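Local coordinates for MsStt7d protein (Micromonas, PDB 4IX3) that probably acts as an ATP-dependent protein kinase, a homolog of the Stt7 state transition kinases, of which this chain is the catalytic domain, at residues Y204-G209 against P229-D234. Numbering follows the deposited sequence.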
ATOM      1  N   TYR B 204       2.016  16.909   7.531  1.00 21.24           N
ATOM      2  CA  TYR B 204       1.536  18.122   6.878  1.00 21.11           C
ATOM      3  C   TYR B 204       2.721  18.788   6.189  1.00 25.80           C
ATOM      4  O   TYR B 204       3.665  19.187   6.848  1.00 29.87           O
ATOM      5  CB  TYR B 204       0.995  19.026   7.972  1.00 22.79           C
ATOM      6  CG  TYR B 204       0.261  20.271   7.513  1.00 20.26           C
ATOM      7  CD1 TYR B 204      -0.669  20.209   6.476  1.00 19.28           C
ATOM      8  CD2 TYR B 204       0.490  21.489   8.118  1.00 19.03           C
ATOM      9  CE1 TYR B 204      -1.397  21.334   6.102  1.00 19.69           C
ATOM     10  CE2 TYR B 204      -0.214  22.640   7.749  1.00 19.92           C
ATOM     11  CZ  TYR B 204      -1.187  22.548   6.761  1.00 20.28           C
ATOM     12  OH  TYR B 204      -1.958  23.657   6.403  1.00 24.57           O
ATOM     13  N   TYR B 205       2.699  18.843   4.863  1.00 26.07           N
ATOM     14  CA  TYR B 205       3.887  19.205   4.072  1.00 29.95           C
ATOM     15  C   TYR B 205       3.406  19.769   2.738  1.00 28.41           C
ATOM     16  O   TYR B 205       2.274  19.449   2.348  1.00 31.39           O
ATOM     17  CB  TYR B 205       4.800  17.974   3.884  1.00 31.44           C
ATOM     18  CG  TYR B 205       4.044  16.715   3.480  1.00 28.91           C
ATOM     19  CD1 TYR B 205       3.669  16.504   2.153  1.00 33.64           C
ATOM     20  CD2 TYR B 205       3.634  15.774   4.435  1.00 34.19           C
ATOM     21  CE1 TYR B 205       2.971  15.366   1.785  1.00 33.42           C
ATOM     22  CE2 TYR B 205       2.904  14.649   4.079  1.00 30.10           C
ATOM     23  CZ  TYR B 205       2.575  14.448   2.748  1.00 33.61           C
ATOM     24  OH  TYR B 205       1.844  13.342   2.342  1.00 38.00           O
ATOM     25  N   PRO B 206       4.221  20.615   2.055  1.00 35.29           N
ATOM     26  CA  PRO B 206       3.772  21.107   0.756  1.00 33.57           C
ATOM     27  C   PRO B 206       3.885  19.987  -0.260  1.00 28.82           C
ATOM     28  O   PRO B 206       4.784  19.131  -0.160  1.00 34.57           O
ATOM     29  CB  PRO B 206       4.759  22.228   0.396  1.00 34.67           C
ATOM     30  CG  PRO B 206       5.565  22.480   1.626  1.00 37.71           C
ATOM     31  CD  PRO B 206       5.487  21.238   2.475  1.00 32.05           C
ATOM     32  N   GLY B 207       2.997  20.018  -1.251  1.00 32.22           N
ATOM     33  CA  GLY B 207       3.069  19.066  -2.356  1.00 35.20           C
ATOM     34  C   GLY B 207       2.124  17.890  -2.235  1.00 34.82           C
ATOM     35  O   GLY B 207       1.434  17.715  -1.212  1.00 30.86           O
ATOM     36  N   ASP B 208       2.055  17.089  -3.293  1.00 31.40           N
ATOM     37  CA  ASP B 208       1.147  15.951  -3.338  1.00 32.14           C
ATOM     38  C   ASP B 208       1.422  15.014  -2.149  1.00 31.85           C
ATOM     39  O   ASP B 208       2.590  14.875  -1.722  1.00 32.04           O
ATOM     40  CB  ASP B 208       1.137  15.233  -4.711  1.00 30.69           C
ATOM     41  CG  ASP B 208       0.691  16.150  -5.897  1.00 29.36           C
ATOM     42  OD1 ASP B 208       0.032  17.183  -5.666  1.00 30.79           O
ATOM     43  OD2 ASP B 208       0.928  15.831  -7.093  1.00 34.52           O
ATOM     44  N   GLY B 209       0.371  14.416  -1.588  1.00 30.39           N
ATOM     45  CA  GLY B 209       0.512  13.289  -0.605  1.00 27.48           C
ATOM     46  C   GLY B 209      -0.258  12.125  -1.189  1.00 23.97           C
ATOM     47  O   GLY B 209      -0.706  12.253  -2.341  1.00 24.73           O
ATOM     48  N   PRO B 229       5.264  27.745   1.559  1.00 41.09           N
ATOM     49  CA  PRO B 229       6.225  27.458   2.618  1.00 41.48           C
ATOM     50  C   PRO B 229       5.938  26.131   3.320  1.00 45.15           C
ATOM     51  O   PRO B 229       4.786  25.666   3.390  1.00 42.39           O
ATOM     52  CB  PRO B 229       6.019  28.600   3.628  1.00 44.78           C
ATOM     53  CG  PRO B 229       5.355  29.693   2.874  1.00 43.55           C
ATOM     54  CD  PRO B 229       4.569  29.030   1.770  1.00 41.13           C
ATOM     55  N   ARG B 230       7.003  25.544   3.853  1.00 47.40           N
ATOM     56  CA  ARG B 230       6.919  24.437   4.792  1.00 43.53           C
ATOM     57  C   ARG B 230       6.175  24.925   6.019  1.00 38.52           C
ATOM     58  O   ARG B 230       6.386  26.064   6.441  1.00 41.53           O
ATOM     59  CB  ARG B 230       8.332  24.049   5.218  1.00 40.68           C
ATOM     60  CG  ARG B 230       8.817  22.736   4.641  1.00 56.41           C
ATOM     61  CD  ARG B 230       8.278  21.614   5.509  1.00 62.74           C
ATOM     62  NE  ARG B 230       8.524  20.283   4.966  1.00 79.88           N
ATOM     63  CZ  ARG B 230       7.761  19.228   5.233  1.00 71.79           C
ATOM     64  NH1 ARG B 230       6.683  19.369   6.005  1.00 54.91           N
ATOM     65  NH2 ARG B 230       8.068  18.042   4.714  1.00 60.07           N
ATOM     66  N   PRO B 231       5.288  24.079   6.585  1.00 36.30           N
ATOM     67  CA  PRO B 231       4.562  24.551   7.757  1.00 32.20           C
ATOM     68  C   PRO B 231       5.437  24.563   9.001  1.00 33.46           C
ATOM     69  O   PRO B 231       6.180  23.612   9.272  1.00 37.60           O
ATOM     70  CB  PRO B 231       3.441  23.527   7.936  1.00 31.48           C
ATOM     71  CG  PRO B 231       3.869  22.323   7.168  1.00 31.72           C
ATOM     72  CD  PRO B 231       4.777  22.798   6.069  1.00 30.08           C
ATOM     73  N   THR B 232       5.394  25.685   9.702  1.00 32.28           N
ATOM     74  CA  THR B 232       6.072  25.833  10.977  1.00 33.42           C
ATOM     75  C   THR B 232       5.059  26.399  11.962  1.00 40.35           C
ATOM     76  O   THR B 232       3.938  26.770  11.574  1.00 36.32           O
ATOM     77  CB  THR B 232       7.241  26.832  10.857  1.00 37.11           C
ATOM     78  OG1 THR B 232       6.726  28.135  10.541  1.00 39.73           O
ATOM     79  CG2 THR B 232       8.206  26.392   9.756  1.00 37.19           C
ATOM     80  N   LYS B 233       5.467  26.474  13.226  1.00 35.24           N
ATOM     81  CA  LYS B 233       4.625  26.993  14.299  1.00 40.20           C
ATOM     82  C   LYS B 233       4.193  28.432  14.041  1.00 41.81           C
ATOM     83  O   LYS B 233       3.082  28.817  14.394  1.00 40.36           O
ATOM     84  CB  LYS B 233       5.358  26.921  15.639  1.00 36.37           C
ATOM     85  CG  LYS B 233       5.565  25.525  16.206  1.00 50.58           C
ATOM     86  CD  LYS B 233       6.794  25.446  17.107  1.00 62.02           C
ATOM     87  CE  LYS B 233       6.877  24.143  17.892  1.00 54.42           C
ATOM     88  NZ  LYS B 233       7.045  22.928  17.044  1.00 64.36           N
ATOM     89  N   ASP B 234       5.088  29.249  13.490  1.00 38.52           N
ATOM     90  CA  ASP B 234       4.704  30.632  13.224  1.00 46.91           C
ATOM     91  C   ASP B 234       3.778  30.833  12.041  1.00 45.24           C
ATOM     92  O   ASP B 234       2.946  31.730  12.096  1.00 51.88           O
ATOM     93  CB  ASP B 234       5.905  31.564  13.124  1.00 54.26           C
ATOM     94  CG  ASP B 234       6.783  31.470  14.338  1.00 60.32           C
ATOM     95  OD1 ASP B 234       6.231  31.411  15.458  1.00 68.88           O
ATOM     96  OD2 ASP B 234       8.013  31.382  14.159  1.00 71.53           O
TER
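Tyr204 and Pro231 form the apolar part of this contact. Ring atom CD2 of Tyr204 lies 3.6 Å from CB of Pro231, and the CG of the same proline comes equally near; the CD2-CE2 side of the ring meets the proline with the two side chains crossing obliquely. With CG anti to the backbone N (chi1 -172°), the buried Tyr204 ring is carried to this proline; it also touches Cys195 and Leu224. An alanine in place of Tyr204 would take away the ring and would probably leave a gap beside CB and CG of Pro231, and beside Cys195 and Leu224. Pro206 adds a second, looser proline pair, its CD 4.0 Å from CD of Pro231, while its CG reaches the carbonyl O of Pro229 at 3.7 Å.

Arg230 makes the other part of the contact. Its chain bends at chi2 (-83°), and its guanidinium lies against Tyr204 O, Tyr205 CB and Pro206 CD. Pro206 CD sits above one face of the guanidinium, offset toward its rim, and the two side chains cross at about a right angle. At the guanidinium edge, near its plane, NH1 lies 3.1 Å from the carbonyl O of Tyr204. The same NH1 is 3.2 Å from CB of Tyr205, and NH2 of Arg230 is 3.4 Å from that CB. The Tyr205 side chain touches Arg167 and Pro210, and the carbonyl O of Asp208 lies in the plane of its ring, at the edge.

Both segments belong to one long loop between strand 193-194 and helix 236-243. Backbone hydrogen bonds between Gly207 and Leu224 and between Gly209 and Leu221 tie the first segment to the intervening chain. Lying downstream of the magnesium-binding Asp188, the loop corresponds to the activation segment of the canonical protein kinase fold, and the contact joins two parts of it at the surface.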